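Local coordinates for protein oxalate oxidase 1 (Hordeum vulgare, PDB 1FI2) that oxidises oxalate with dioxygen to carbon dioxide and hydrogen peroxide at a manganese centre, and also shows superoxide dismutase activity, at residues A[84-90]-A[134-140]; A[53-59]-A[74-80]; A[89-93]-A[152-156]; A[100-104]-A[143-149]; A[10-14]-A[65-69]. One frame throughout, in Å; residues are numbered along the deposited sequence.

Overall arrangement
The manganese ion links interactions 1 and 3 directly. Interaction 1 supplies three of its histidines, with Glu-95 as the fourth protein ligand, and interaction 3 overlaps it in sequence, sharing Ile-89 and His-90; the two lie about 13 Å apart, centre to centre. Interaction 2 belongs to the opposing sheet and brings Asn-75 to about 6 Å from the metal, side chain to ion. It meets interaction 1 where Ser-54 OG lies 2.7 Å from Thr-84 O, and interaction 4 through the bond between Phe-79 N and Ala-147 O (2.8 Å). Interaction 5 is remote, its centre about 27 Å from that of interaction 1, yet Gln-156 of interaction 3 reaches its Asn-68 and Thr-69.

Interaction 1. Residues A[84-90]-A[134-140]; sequences TNPPHIH and GLMHFQF. With MN (manganese (II) ion), chain B.
His-88 and His-137 meet at the manganese ion, their NE2 atoms only 2.9 Å apart because both bind the metal, at 2.3 Å from His-88 NE2 and 2.2 Å from His-137 NE2. The two rings are oblique, planes at 55°. As a hydrogen-bonded pair, both residues project from the same face as Asn-85 and Gln-139; CG between backbone N and carbonyl carbon (chi1 64° in His-88) then swings each ring toward the metal. Within its own segment each ND1 donates, His-88 to Pro-86 O (2.8 Å) and His-137 to Leu-135 O, fixing the ring rotations. Away from the metal Met-136 packs closely, SD 4.0 Å from Pro-87 CB and CB 4.1 Å from Ile-89 CD1. This is the cupin metal site, built on antiparallel strands with a beta bulge between Asn-85 and His-88; His-90 NE2 and Glu-95 complete the protein ligands. The side facing the two manganese-bound waters is looser: water 2 accepts from Gln-139 NE2, and Asn-85 ND2, of an oxalate-binding residue, donates a hydrogen bond to Gln-139 OE1 (3.2 Å), amide planes 45° apart.

Interaction 2. Residues A[53-59]-A[74-80]; sequences GSAVTEL and MNRVDFA
Asn-75 projects from the same face of the sheet as Glu-58, Val-56 and Val-77, and its side chain can be traced outward atom by atom. CB touches strand 54-59, 3.3 Å from Thr-57 O and also against Glu-58 CA. With CG set between backbone N and carbonyl carbon (chi1 77°), the amide passes Val-56, whose CG1 is 4.1 Å from Asn-75 CG. At the tip, OD1 lies 3.9 Å from Val-56 CG1 and accepts a 2.7 Å bond from water 5, which also donates to Glu-58 OE1 and so joins the two neighbouring side chains. Further along this face, Val-56 CG2 meets Val-77 CG2 at 4.1 Å and Ser-54 CB leans against the Phe-79 ring. The other face carries a polar cluster: Arg-76 grips Asp-78 in a side-on salt bridge, NE to OD2 at 3.0 Å and NH2 to OD1, each oxygen using its syn lone pair. Water 4 then links Asp-78 OD2 to Thr-57 OG1 and Ala-55 O, while Gly-46 N provides OD2 with a further donor. Paired backbone bonds, such as Arg-76 N to Thr-57 O (171°), set the register. Within this chain, strand 54-59 ends one sheet of the cupin beta-jellyroll, whose inward face presents Asn-75, an oxalate-binding residue, toward the manganese site.

Interaction 3. Residues A[89-93]-A[152-156]; sequences IHPRA and SFNSQ. With MN (manganese (II) ion), chain B.
Phe-153 directs the edge of its ring at the face of His-90, a T-shaped pair whose centroids are 4.8 Å apart and whose planes stand at 67°. The touching atom is Phe-153 CE2, 3.5 Å from His-90 NE2 and above the middle of the imidazole. In Phe-153, CG lies anti to the carbonyl carbon (chi1 -59°), which turns CE2 to His-90. The two side chains cross at about a right angle. The metal-bound imidazole is thus held from further directions: ND1 bonds to Gly-159 O, and Phe-153 packs over a face.

Nearer the backbones, Ala-93 CB touches both Phe-153 CB (4.2 Å) and Ser-155 CB (3.7 Å). Asn-154 turns its amide back over Ala-93 (chi1 69°), bringing OD1 to 3.3 Å from Ala-93 CA, while the same oxygen accepts from Thr-94 N. Ser-155 OG extends anti to backbone N and bonds to Asp-2; water 7 donates to it at 2.9 Å and accepts from Arg-92 NE. Water 6 lies within hydrogen-bonding distance of Arg-92 O and Asn-154 O. No direct hydrogen bond joins the segments; their polar links run through these waters.

The type I turn from His-90 to Ala-93 connects strand 84-89 of one sheet to strand 95-101 of the other, and packs against the end of strand 147-153, which lies between strands 73-79 and 95-101.

Interaction 4. Residues A[100-104]-A[143-149]; sequences MKGEL and GKTEAYM
A classic beta bulge marks this contact: Met-100 and Lys-101 both face Tyr-148, whose carbonyl O accepts from Met-100 N at 2.8 Å and from Lys-101 N at 3.3 Å. Two side chains also pack on the Tyr-148 ring. Met-100 CB makes a CH-pi contact over one face, 3.5 Å from the Tyr-148 centroid and 20° off the normal, whereas Lys-101 CD reaches the ring edge, 3.5 Å from Tyr-148 CD2. Bends at chi3 and chi4 then turn Lys-101 NZ back to Glu-146 O, a 3.2 Å bond. Replacing Tyr-148 with an alanine would probably leave Met-100 CB and the lysine methylenes without their aromatic support and cost Arg-76 its cation-pi partner. Gly-102 passes so near Ala-147 that a side chain on it would clash. Beyond it, Leu-104 CD2 rests on Ala-147 CB at 3.8 Å. Strands 95-101 and 147-153 are neighbours in one sheet, and at Gly-102 the chain leaves it for strand 103-109 of the other, beside strand 137-141.

Interaction 5. Residues A[10-14]-A[65-69]; sequences CVADL and PGTNT
Pro-65, Cys-10 and Asn-68 bury the most surface here. The proline ring is an apolar platform: its CB lies 3.8 Å from both Val-11 CG1 and Ala-12 CB, and Leu-14 CD1 approaches the same atom at 4.2 Å. Its carbonyl O takes two donors from opposite faces of its plane, Ala-12 N across the contact (3.1 Å, 179° at the hydrogen, but from well above the carbonyl plane) and Asn-68 N within the 3-10 turn. Cys-10, disulfide-bonded to Cys-26, sets CB against Thr-69 CG2 at 3.8 Å. Asn-68 extends CG anti to backbone N (chi1 -166°), carrying ND2 to within 3.0 Å of Cys-10 O, which lies near the amide plane; ND2 also serves His-24 O, and OD1 accepts from Gln-156. A leucine at Asn-68 would probably leave the carbonyls of Cys-10 and His-24 without this donor. Water 10 bridges Cys-10 N to Gly-66 O and Asn-68 O. Two loops are therefore joined by one backbone and one side-chain hydrogen bond, a bridging water and apolar contacts of Pro-65, next to a disulfide crosslink.

Interaction 1. Residues A[84-90]-A[134-140]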
# COMPACT_ATOMS: atom_id res chain seq x y z
N THR A 84 -17.38 22.11 -21.88
CA THR A 84 -16.35 21.89 -20.88
C THR A 84 -16.65 20.71 -19.97
O THR A 84 -17.81 20.39 -19.72
CB THR A 84 -16.18 23.18 -20.05
OG1 THR A 84 -15.11 23.04 -19.11
CG2 THR A 84 -17.45 23.52 -19.28
N ASN A 85 -15.62 19.98 -19.57
CA ASN A 85 -15.66 19.10 -18.39
C ASN A 85 -15.10 20.10 -17.37
O ASN A 85 -13.94 20.49 -17.49
CB ASN A 85 -14.81 17.87 -18.59
CG ASN A 85 -15.10 16.73 -17.63
OD1 ASN A 85 -16.09 16.74 -16.90
ND2 ASN A 85 -14.23 15.73 -17.63
N PRO A 86 -15.96 20.67 -16.53
CA PRO A 86 -15.60 21.75 -15.63
C PRO A 86 -14.53 21.41 -14.62
O PRO A 86 -14.24 20.24 -14.40
CB PRO A 86 -16.92 22.10 -14.95
CG PRO A 86 -17.77 20.89 -15.06
CD PRO A 86 -17.38 20.25 -16.37
N PRO A 87 -13.89 22.39 -14.01
CA PRO A 87 -12.89 22.16 -12.98
C PRO A 87 -13.35 21.09 -12.00
O PRO A 87 -14.31 21.34 -11.29
CB PRO A 87 -12.78 23.52 -12.30
CG PRO A 87 -13.03 24.48 -13.42
CD PRO A 87 -14.16 23.84 -14.21
N HIS A 88 -12.70 19.95 -11.91
CA HIS A 88 -13.11 18.87 -11.01
C HIS A 88 -11.92 18.16 -10.39
O HIS A 88 -10.77 18.45 -10.70
CB HIS A 88 -14.01 17.87 -11.75
CG HIS A 88 -13.31 17.15 -12.86
ND1 HIS A 88 -13.12 17.71 -14.10
CD2 HIS A 88 -12.76 15.91 -12.90
CE1 HIS A 88 -12.48 16.84 -14.87
NE2 HIS A 88 -12.26 15.75 -14.17
N ILE A 89 -12.17 17.26 -9.44
CA ILE A 89 -11.16 16.50 -8.71
C ILE A 89 -11.58 15.04 -8.55
O ILE A 89 -12.75 14.75 -8.32
CB ILE A 89 -10.92 17.10 -7.31
CG1 ILE A 89 -10.11 18.39 -7.40
CG2 ILE A 89 -10.21 16.14 -6.36
CD1 ILE A 89 -10.49 19.48 -6.44
N HIS A 90 -10.62 14.13 -8.65
CA HIS A 90 -10.81 12.72 -8.33
C HIS A 90 -10.12 12.47 -6.99
O HIS A 90 -8.89 12.50 -6.91
CB HIS A 90 -10.22 11.79 -9.40
CG HIS A 90 -10.80 12.12 -10.74
ND1 HIS A 90 -12.11 11.86 -11.06
CD2 HIS A 90 -10.27 12.74 -11.82
CE1 HIS A 90 -12.37 12.29 -12.28
NE2 HIS A 90 -11.27 12.84 -12.76
N GLY A 134 -5.92 13.77 -6.94
CA GLY A 134 -6.54 14.81 -6.17
C GLY A 134 -6.39 16.26 -6.56
O GLY A 134 -6.84 17.15 -5.82
N LEU A 135 -5.78 16.56 -7.70
CA LEU A 135 -5.60 17.94 -8.13
C LEU A 135 -6.76 18.42 -8.99
O LEU A 135 -7.35 17.63 -9.72
CB LEU A 135 -4.28 18.10 -8.88
CG LEU A 135 -3.00 17.76 -8.11
CD1 LEU A 135 -1.76 17.99 -8.96
CD2 LEU A 135 -2.90 18.58 -6.83
N MET A 136 -7.06 19.71 -8.92
CA MET A 136 -8.12 20.29 -9.74
C MET A 136 -7.70 20.33 -11.21
O MET A 136 -6.54 20.62 -11.52
CB MET A 136 -8.50 21.68 -9.22
CG MET A 136 -9.82 22.20 -9.77
SD MET A 136 -10.22 23.89 -9.28
CE MET A 136 -10.19 23.74 -7.49
N HIS A 137 -8.62 20.02 -12.12
CA HIS A 137 -8.32 20.02 -13.55
C HIS A 137 -9.59 20.19 -14.37
O HIS A 137 -10.69 20.05 -13.84
CB HIS A 137 -7.58 18.74 -13.93
CG HIS A 137 -8.32 17.47 -13.65
ND1 HIS A 137 -8.57 17.05 -12.37
CD2 HIS A 137 -8.85 16.53 -14.47
CE1 HIS A 137 -9.23 15.91 -12.40
NE2 HIS A 137 -9.42 15.56 -13.66
N PHE A 138 -9.44 20.51 -15.65
CA PHE A 138 -10.59 20.70 -16.53
C PHE A 138 -10.21 20.48 -17.99
O PHE A 138 -9.03 20.41 -18.32
CB PHE A 138 -11.10 22.15 -16.40
CG PHE A 138 -10.11 23.20 -16.82
CD1 PHE A 138 -10.01 23.60 -18.15
CD2 PHE A 138 -9.28 23.80 -15.89
CE1 PHE A 138 -9.10 24.57 -18.53
CE2 PHE A 138 -8.36 24.76 -16.27
CZ PHE A 138 -8.27 25.15 -17.60
N GLN A 139 -11.21 20.39 -18.86
CA GLN A 139 -11.02 20.26 -20.30
C GLN A 139 -12.02 21.20 -20.98
O GLN A 139 -13.15 21.34 -20.51
CB GLN A 139 -11.16 18.86 -20.87
CG GLN A 139 -10.07 17.87 -20.50
CD GLN A 139 -10.41 17.12 -19.22
OE1 GLN A 139 -11.59 16.87 -18.94
NE2 GLN A 139 -9.40 16.77 -18.44
N PHE A 140 -11.60 21.85 -22.06
CA PHE A 140 -12.46 22.79 -22.79
C PHE A 140 -12.29 22.58 -24.29
O PHE A 140 -11.16 22.60 -24.78
CB PHE A 140 -12.09 24.21 -22.36
CG PHE A 140 -12.89 25.33 -22.94
CD1 PHE A 140 -14.16 25.62 -22.46
CD2 PHE A 140 -12.36 26.14 -23.92
CE1 PHE A 140 -14.90 26.66 -22.98
CE2 PHE A 140 -13.09 27.20 -24.45
CZ PHE A 140 -14.36 27.45 -23.97
MN MN B . -10.79 14.08 -14.64
O HOH W 1 -7.93 14.86 -9.46
O HOH W 2 -10.42 14.79 -16.72
O HOH W 3 -12.69 12.77 -15.42

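Interaction 2. Residues A[53-59]-A[74-80]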
# COMPACT_ATOMS: atom_id res chain seq x y z
N GLY A 53 -22.16 21.05 -21.72
CA GLY A 53 -21.74 20.91 -23.11
C GLY A 53 -20.81 19.72 -23.29
O GLY A 53 -20.09 19.60 -24.28
N SER A 54 -20.82 18.82 -22.31
CA SER A 54 -20.02 17.60 -22.35
C SER A 54 -20.83 16.47 -21.71
O SER A 54 -21.77 16.74 -20.97
CB SER A 54 -18.68 17.77 -21.62
OG SER A 54 -18.89 17.92 -20.22
N ALA A 55 -20.46 15.24 -22.03
CA ALA A 55 -21.13 14.08 -21.45
C ALA A 55 -20.09 13.05 -21.03
O ALA A 55 -19.19 12.72 -21.81
CB ALA A 55 -22.09 13.46 -22.45
N VAL A 56 -20.22 12.57 -19.80
CA VAL A 56 -19.31 11.56 -19.27
C VAL A 56 -20.00 10.20 -19.28
O VAL A 56 -21.08 10.05 -18.71
CB VAL A 56 -18.88 11.86 -17.82
CG1 VAL A 56 -17.89 10.81 -17.32
CG2 VAL A 56 -18.26 13.25 -17.69
N THR A 57 -19.40 9.25 -19.98
CA THR A 57 -19.89 7.87 -19.99
C THR A 57 -18.95 7.09 -19.07
O THR A 57 -17.77 6.93 -19.39
CB THR A 57 -19.91 7.25 -21.39
OG1 THR A 57 -20.76 8.02 -22.25
CG2 THR A 57 -20.43 5.82 -21.37
N GLU A 58 -19.44 6.74 -17.89
CA GLU A 58 -18.60 6.11 -16.88
C GLU A 58 -18.37 4.62 -17.09
O GLU A 58 -19.26 3.88 -17.50
CB GLU A 58 -19.20 6.33 -15.48
CG GLU A 58 -19.45 7.78 -15.12
CD GLU A 58 -19.54 8.03 -13.63
OE1 GLU A 58 -18.55 8.50 -13.04
OE2 GLU A 58 -20.60 7.74 -13.04
N LEU A 59 -17.16 4.18 -16.72
CA LEU A 59 -16.84 2.76 -16.78
C LEU A 59 -16.07 2.36 -15.52
O LEU A 59 -14.99 1.76 -15.56
CB LEU A 59 -16.11 2.38 -18.06
CG LEU A 59 -16.26 0.93 -18.52
CD1 LEU A 59 -17.72 0.54 -18.72
CD2 LEU A 59 -15.48 0.68 -19.80
N MET A 74 -12.10 3.11 -16.31
CA MET A 74 -12.01 4.07 -17.40
C MET A 74 -13.27 4.93 -17.49
O MET A 74 -14.26 4.73 -16.79
CB MET A 74 -11.90 3.37 -18.76
CG MET A 74 -10.63 2.61 -19.05
SD MET A 74 -10.78 1.59 -20.53
CE MET A 74 -10.29 2.73 -21.80
N ASN A 75 -13.23 5.88 -18.41
CA ASN A 75 -14.43 6.61 -18.80
C ASN A 75 -14.19 7.30 -20.14
O ASN A 75 -13.04 7.46 -20.56
CB ASN A 75 -14.94 7.55 -17.75
CG ASN A 75 -14.30 8.87 -17.48
OD1 ASN A 75 -14.38 9.37 -16.34
ND2 ASN A 75 -13.67 9.52 -18.46
N ARG A 76 -15.27 7.67 -20.80
CA ARG A 76 -15.22 8.41 -22.06
C ARG A 76 -15.90 9.75 -21.86
O ARG A 76 -16.85 9.85 -21.07
CB ARG A 76 -15.90 7.61 -23.16
CG ARG A 76 -16.19 8.40 -24.42
CD ARG A 76 -16.87 7.53 -25.48
NE ARG A 76 -17.17 8.32 -26.67
CZ ARG A 76 -17.13 7.92 -27.93
NH1 ARG A 76 -16.79 6.68 -28.24
NH2 ARG A 76 -17.42 8.78 -28.90
N VAL A 77 -15.34 10.83 -22.41
CA VAL A 77 -15.99 12.14 -22.32
C VAL A 77 -16.12 12.73 -23.73
O VAL A 77 -15.14 12.80 -24.47
CB VAL A 77 -15.28 13.15 -21.41
CG1 VAL A 77 -16.14 14.40 -21.22
CG2 VAL A 77 -14.95 12.57 -20.04
N ASP A 78 -17.34 13.11 -24.09
CA ASP A 78 -17.62 13.72 -25.39
C ASP A 78 -17.96 15.19 -25.19
O ASP A 78 -18.55 15.56 -24.18
CB ASP A 78 -18.78 13.01 -26.10
CG ASP A 78 -18.43 11.60 -26.52
OD1 ASP A 78 -17.77 11.45 -27.57
OD2 ASP A 78 -18.79 10.66 -25.80
N PHE A 79 -17.51 16.05 -26.11
CA PHE A 79 -17.68 17.48 -25.97
C PHE A 79 -18.25 18.19 -27.20
O PHE A 79 -17.65 18.12 -28.27
CB PHE A 79 -16.33 18.15 -25.70
CG PHE A 79 -15.46 17.72 -24.57
CD1 PHE A 79 -15.40 18.47 -23.40
CD2 PHE A 79 -14.69 16.57 -24.66
CE1 PHE A 79 -14.59 18.06 -22.35
CE2 PHE A 79 -13.89 16.16 -23.61
CZ PHE A 79 -13.84 16.91 -22.45
N ALA A 80 -19.31 18.96 -27.01
CA ALA A 80 -19.82 19.81 -28.10
C ALA A 80 -18.84 20.97 -28.23
O ALA A 80 -18.07 21.21 -27.30
CB ALA A 80 -21.20 20.34 -27.73
O HOH W 4 -19.59 10.28 -23.21
O HOH W 5 -16.45 8.09 -15.08

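Interaction 3. Residues A[89-93]-A[152-156]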
# COMPACT_ATOMS: atom_id res chain seq x y z
N ILE A 89 -12.17 17.26 -9.44
CA ILE A 89 -11.16 16.50 -8.71
C ILE A 89 -11.58 15.04 -8.55
O ILE A 89 -12.75 14.75 -8.32
CB ILE A 89 -10.92 17.10 -7.31
CG1 ILE A 89 -10.11 18.39 -7.40
CG2 ILE A 89 -10.21 16.14 -6.36
CD1 ILE A 89 -10.49 19.48 -6.44
N HIS A 90 -10.62 14.13 -8.65
CA HIS A 90 -10.81 12.72 -8.33
C HIS A 90 -10.12 12.47 -6.99
O HIS A 90 -8.89 12.50 -6.91
CB HIS A 90 -10.22 11.79 -9.40
CG HIS A 90 -10.80 12.12 -10.74
ND1 HIS A 90 -12.11 11.86 -11.06
CD2 HIS A 90 -10.27 12.74 -11.82
CE1 HIS A 90 -12.37 12.29 -12.28
NE2 HIS A 90 -11.27 12.84 -12.76
N PRO A 91 -10.89 12.23 -5.94
CA PRO A 91 -10.36 12.04 -4.61
C PRO A 91 -9.47 10.83 -4.42
O PRO A 91 -8.70 10.83 -3.45
CB PRO A 91 -11.59 11.93 -3.71
CG PRO A 91 -12.74 11.67 -4.60
CD PRO A 91 -12.37 12.21 -5.96
N ARG A 92 -9.65 9.77 -5.21
CA ARG A 92 -8.92 8.54 -4.96
C ARG A 92 -8.12 8.00 -6.14
O ARG A 92 -7.83 6.79 -6.16
CB ARG A 92 -9.92 7.48 -4.44
CG ARG A 92 -10.44 7.75 -3.04
CD ARG A 92 -11.52 6.77 -2.63
NE ARG A 92 -12.66 6.74 -3.52
CZ ARG A 92 -13.74 7.50 -3.52
NH1 ARG A 92 -13.94 8.45 -2.62
NH2 ARG A 92 -14.66 7.28 -4.45
N ALA A 93 -7.68 8.86 -7.06
CA ALA A 93 -6.89 8.35 -8.17
C ALA A 93 -6.22 9.39 -9.07
O ALA A 93 -6.68 10.51 -9.24
CB ALA A 93 -7.81 7.52 -9.09
N SER A 152 -8.11 6.61 -18.32
CA SER A 152 -8.01 5.50 -17.39
C SER A 152 -7.63 6.07 -16.02
O SER A 152 -7.09 7.17 -15.93
CB SER A 152 -6.97 4.46 -17.81
OG SER A 152 -7.30 3.87 -19.05
N PHE A 153 -7.97 5.32 -14.98
CA PHE A 153 -7.69 5.73 -13.62
C PHE A 153 -7.01 4.57 -12.88
O PHE A 153 -7.23 3.41 -13.19
CB PHE A 153 -8.94 6.08 -12.82
CG PHE A 153 -9.77 7.19 -13.40
CD1 PHE A 153 -10.78 6.92 -14.30
CD2 PHE A 153 -9.53 8.51 -13.04
CE1 PHE A 153 -11.54 7.94 -14.84
CE2 PHE A 153 -10.29 9.53 -13.58
CZ PHE A 153 -11.30 9.25 -14.47
N ASN A 154 -6.34 4.93 -11.78
CA ASN A 154 -5.69 3.90 -10.97
C ASN A 154 -6.51 3.57 -9.73
O ASN A 154 -6.00 3.30 -8.65
CB ASN A 154 -4.27 4.29 -10.65
CG ASN A 154 -3.94 5.41 -9.72
OD1 ASN A 154 -4.64 6.41 -9.65
ND2 ASN A 154 -2.81 5.23 -9.03
N SER A 155 -7.81 3.47 -9.95
CA SER A 155 -8.79 3.09 -8.96
C SER A 155 -10.01 2.53 -9.69
O SER A 155 -10.34 2.95 -10.80
CB SER A 155 -9.24 4.26 -8.08
OG SER A 155 -10.25 3.80 -7.18
N GLN A 156 -10.71 1.61 -9.04
CA GLN A 156 -11.95 1.05 -9.57
C GLN A 156 -13.10 2.04 -9.36
O GLN A 156 -14.17 1.91 -9.95
CB GLN A 156 -12.29 -0.28 -8.88
CG GLN A 156 -12.66 -0.14 -7.41
CD GLN A 156 -12.96 -1.48 -6.76
OE1 GLN A 156 -12.18 -2.41 -6.89
NE2 GLN A 156 -14.08 -1.56 -6.04
MN MN B . -10.79 14.08 -14.64
O HOH W 6 -6.07 4.49 -6.12
O HOH W 7 -11.47 4.39 -4.65
O HOH W 3 -12.69 12.77 -15.42
O HOH W 2 -10.42 14.79 -16.72

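Interaction 4. Residues A[100-104]-A[143-149]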
# COMPACT_ATOMS: atom_id res chain seq x y z
N MET A 100 -9.08 11.43 -28.55
CA MET A 100 -9.33 10.61 -29.74
C MET A 100 -9.68 11.44 -30.96
O MET A 100 -9.31 11.07 -32.08
CB MET A 100 -10.41 9.58 -29.44
CG MET A 100 -10.03 8.51 -28.44
SD MET A 100 -8.47 7.68 -28.75
CE MET A 100 -8.39 7.61 -30.54
N LYS A 101 -10.41 12.53 -30.76
CA LYS A 101 -10.77 13.40 -31.88
C LYS A 101 -10.99 14.82 -31.36
O LYS A 101 -11.37 15.00 -30.21
CB LYS A 101 -11.99 12.87 -32.62
CG LYS A 101 -13.36 13.28 -32.12
CD LYS A 101 -14.46 12.61 -32.92
CE LYS A 101 -14.49 13.02 -34.37
NZ LYS A 101 -14.99 14.41 -34.58
N GLY A 102 -10.72 15.80 -32.21
CA GLY A 102 -10.93 17.20 -31.85
C GLY A 102 -9.73 17.83 -31.16
O GLY A 102 -8.62 17.32 -31.16
N GLU A 103 -9.96 19.04 -30.64
CA GLU A 103 -8.94 19.84 -29.99
C GLU A 103 -9.40 20.26 -28.59
O GLU A 103 -10.37 21.01 -28.46
CB GLU A 103 -8.65 21.10 -30.81
CG GLU A 103 -8.28 20.86 -32.26
CD GLU A 103 -8.06 22.13 -33.06
OE1 GLU A 103 -6.89 22.51 -33.24
OE2 GLU A 103 -9.06 22.73 -33.51
N LEU A 104 -8.73 19.76 -27.56
CA LEU A 104 -9.12 20.08 -26.20
C LEU A 104 -8.05 20.84 -25.40
O LEU A 104 -6.92 20.37 -25.28
CB LEU A 104 -9.44 18.81 -25.41
CG LEU A 104 -10.65 17.96 -25.78
CD1 LEU A 104 -10.66 16.68 -24.96
CD2 LEU A 104 -11.95 18.72 -25.55
N GLY A 143 -12.06 23.52 -30.46
CA GLY A 143 -12.22 23.29 -31.89
C GLY A 143 -13.64 23.59 -32.34
O GLY A 143 -14.51 23.92 -31.52
N LYS A 144 -13.89 23.46 -33.64
CA LYS A 144 -15.22 23.72 -34.18
C LYS A 144 -16.03 22.43 -34.33
O LYS A 144 -17.20 22.47 -34.72
CB LYS A 144 -15.15 24.40 -35.55
CG LYS A 144 -14.33 25.68 -35.64
CD LYS A 144 -14.85 26.53 -36.80
CE LYS A 144 -13.75 27.35 -37.44
NZ LYS A 144 -14.28 28.57 -38.13
N THR A 145 -15.40 21.29 -34.09
CA THR A 145 -16.04 20.00 -34.19
C THR A 145 -16.20 19.36 -32.81
O THR A 145 -15.59 19.80 -31.84
CB THR A 145 -15.21 19.01 -35.04
OG1 THR A 145 -13.93 18.81 -34.40
CG2 THR A 145 -14.99 19.51 -36.45
N GLU A 146 -17.00 18.31 -32.76
CA GLU A 146 -17.21 17.58 -31.51
C GLU A 146 -15.89 16.89 -31.15
O GLU A 146 -15.21 16.38 -32.05
CB GLU A 146 -18.31 16.56 -31.72
CG GLU A 146 -18.65 15.67 -30.53
CD GLU A 146 -19.65 14.61 -30.94
OE1 GLU A 146 -19.48 14.04 -32.04
OE2 GLU A 146 -20.58 14.34 -30.16
N ALA A 147 -15.51 16.89 -29.88
CA ALA A 147 -14.26 16.25 -29.48
C ALA A 147 -14.54 15.11 -28.51
O ALA A 147 -15.62 15.08 -27.91
CB ALA A 147 -13.33 17.26 -28.83
N TYR A 148 -13.61 14.16 -28.41
CA TYR A 148 -13.81 13.09 -27.42
C TYR A 148 -12.47 12.54 -26.95
O TYR A 148 -11.46 12.59 -27.66
CB TYR A 148 -14.77 12.03 -27.90
CG TYR A 148 -14.32 10.79 -28.61
CD1 TYR A 148 -13.94 9.65 -27.90
CD2 TYR A 148 -14.31 10.71 -29.99
CE1 TYR A 148 -13.54 8.49 -28.55
CE2 TYR A 148 -13.91 9.57 -30.66
CZ TYR A 148 -13.53 8.46 -29.93
OH TYR A 148 -13.13 7.32 -30.59
N MET A 149 -12.46 12.08 -25.71
CA MET A 149 -11.28 11.49 -25.09
C MET A 149 -11.68 10.25 -24.29
O MET A 149 -12.84 10.10 -23.91
CB MET A 149 -10.60 12.49 -24.15
CG MET A 149 -11.49 12.96 -23.01
SD MET A 149 -10.72 14.16 -21.92
CE MET A 149 -11.85 14.11 -20.52
O HOH W 8 -12.66 19.90 -31.38
O HOH W 9 -11.47 22.07 -34.98

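Interaction 5. Residues A[10-14]-A[65-69]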
# COMPACT_ATOMS: atom_id res chain seq x y z
N CYS A 10 -12.59 -11.29 -9.06
CA CYS A 10 -13.58 -11.09 -7.99
C CYS A 10 -14.64 -10.12 -8.51
O CYS A 10 -14.62 -8.93 -8.17
CB CYS A 10 -12.87 -10.55 -6.76
SG CYS A 10 -13.47 -11.07 -5.14
N VAL A 11 -15.48 -10.60 -9.42
CA VAL A 11 -16.48 -9.72 -10.04
C VAL A 11 -17.43 -9.18 -8.98
O VAL A 11 -17.99 -9.93 -8.20
CB VAL A 11 -17.26 -10.45 -11.15
CG1 VAL A 11 -18.15 -9.49 -11.93
CG2 VAL A 11 -16.31 -11.16 -12.09
N ALA A 12 -17.64 -7.86 -9.01
CA ALA A 12 -18.49 -7.21 -8.03
C ALA A 12 -19.94 -7.69 -8.04
O ALA A 12 -20.56 -7.81 -9.10
CB ALA A 12 -18.48 -5.70 -8.26
N ASP A 13 -20.47 -7.96 -6.86
CA ASP A 13 -21.87 -8.35 -6.71
C ASP A 13 -22.58 -7.02 -6.42
O ASP A 13 -22.39 -6.47 -5.33
CB ASP A 13 -22.08 -9.36 -5.60
CG ASP A 13 -23.53 -9.70 -5.30
OD1 ASP A 13 -23.77 -10.52 -4.39
OD2 ASP A 13 -24.44 -9.14 -5.96
N LEU A 14 -23.32 -6.51 -7.39
CA LEU A 14 -23.95 -5.20 -7.25
C LEU A 14 -25.41 -5.24 -6.83
O LEU A 14 -26.05 -4.18 -6.86
CB LEU A 14 -23.82 -4.43 -8.57
CG LEU A 14 -22.40 -4.09 -9.02
CD1 LEU A 14 -22.41 -3.46 -10.40
CD2 LEU A 14 -21.71 -3.17 -8.02
N PRO A 65 -18.35 -4.32 -13.46
CA PRO A 65 -18.09 -5.05 -12.23
C PRO A 65 -16.85 -5.92 -12.24
O PRO A 65 -16.28 -6.16 -11.17
CB PRO A 65 -19.35 -5.85 -11.94
CG PRO A 65 -20.18 -5.77 -13.16
CD PRO A 65 -19.70 -4.62 -13.99
N GLY A 66 -16.35 -6.34 -13.40
CA GLY A 66 -15.14 -7.13 -13.50
C GLY A 66 -13.87 -6.38 -13.10
O GLY A 66 -12.84 -7.02 -12.87
N THR A 67 -13.91 -5.06 -12.95
CA THR A 67 -12.79 -4.28 -12.47
C THR A 67 -12.59 -4.39 -10.96
O THR A 67 -11.52 -4.04 -10.46
CB THR A 67 -12.92 -2.78 -12.80
OG1 THR A 67 -14.08 -2.23 -12.16
CG2 THR A 67 -13.03 -2.56 -14.30
N ASN A 68 -13.60 -4.86 -10.23
CA ASN A 68 -13.49 -4.98 -8.78
C ASN A 68 -12.21 -5.68 -8.38
O ASN A 68 -11.85 -6.75 -8.88
CB ASN A 68 -14.71 -5.75 -8.24
CG ASN A 68 -14.90 -5.67 -6.75
OD1 ASN A 68 -14.75 -4.61 -6.13
ND2 ASN A 68 -15.23 -6.80 -6.13
N THR A 69 -11.47 -5.10 -7.44
CA THR A 69 -10.22 -5.51 -6.88
C THR A 69 -9.00 -5.35 -7.79
O THR A 69 -7.87 -5.52 -7.30
CB THR A 69 -10.14 -6.96 -6.34
OG1 THR A 69 -10.06 -7.88 -7.44
CG2 THR A 69 -11.29 -7.32 -5.42
O HOH W 10 -12.55 -8.89 -10.77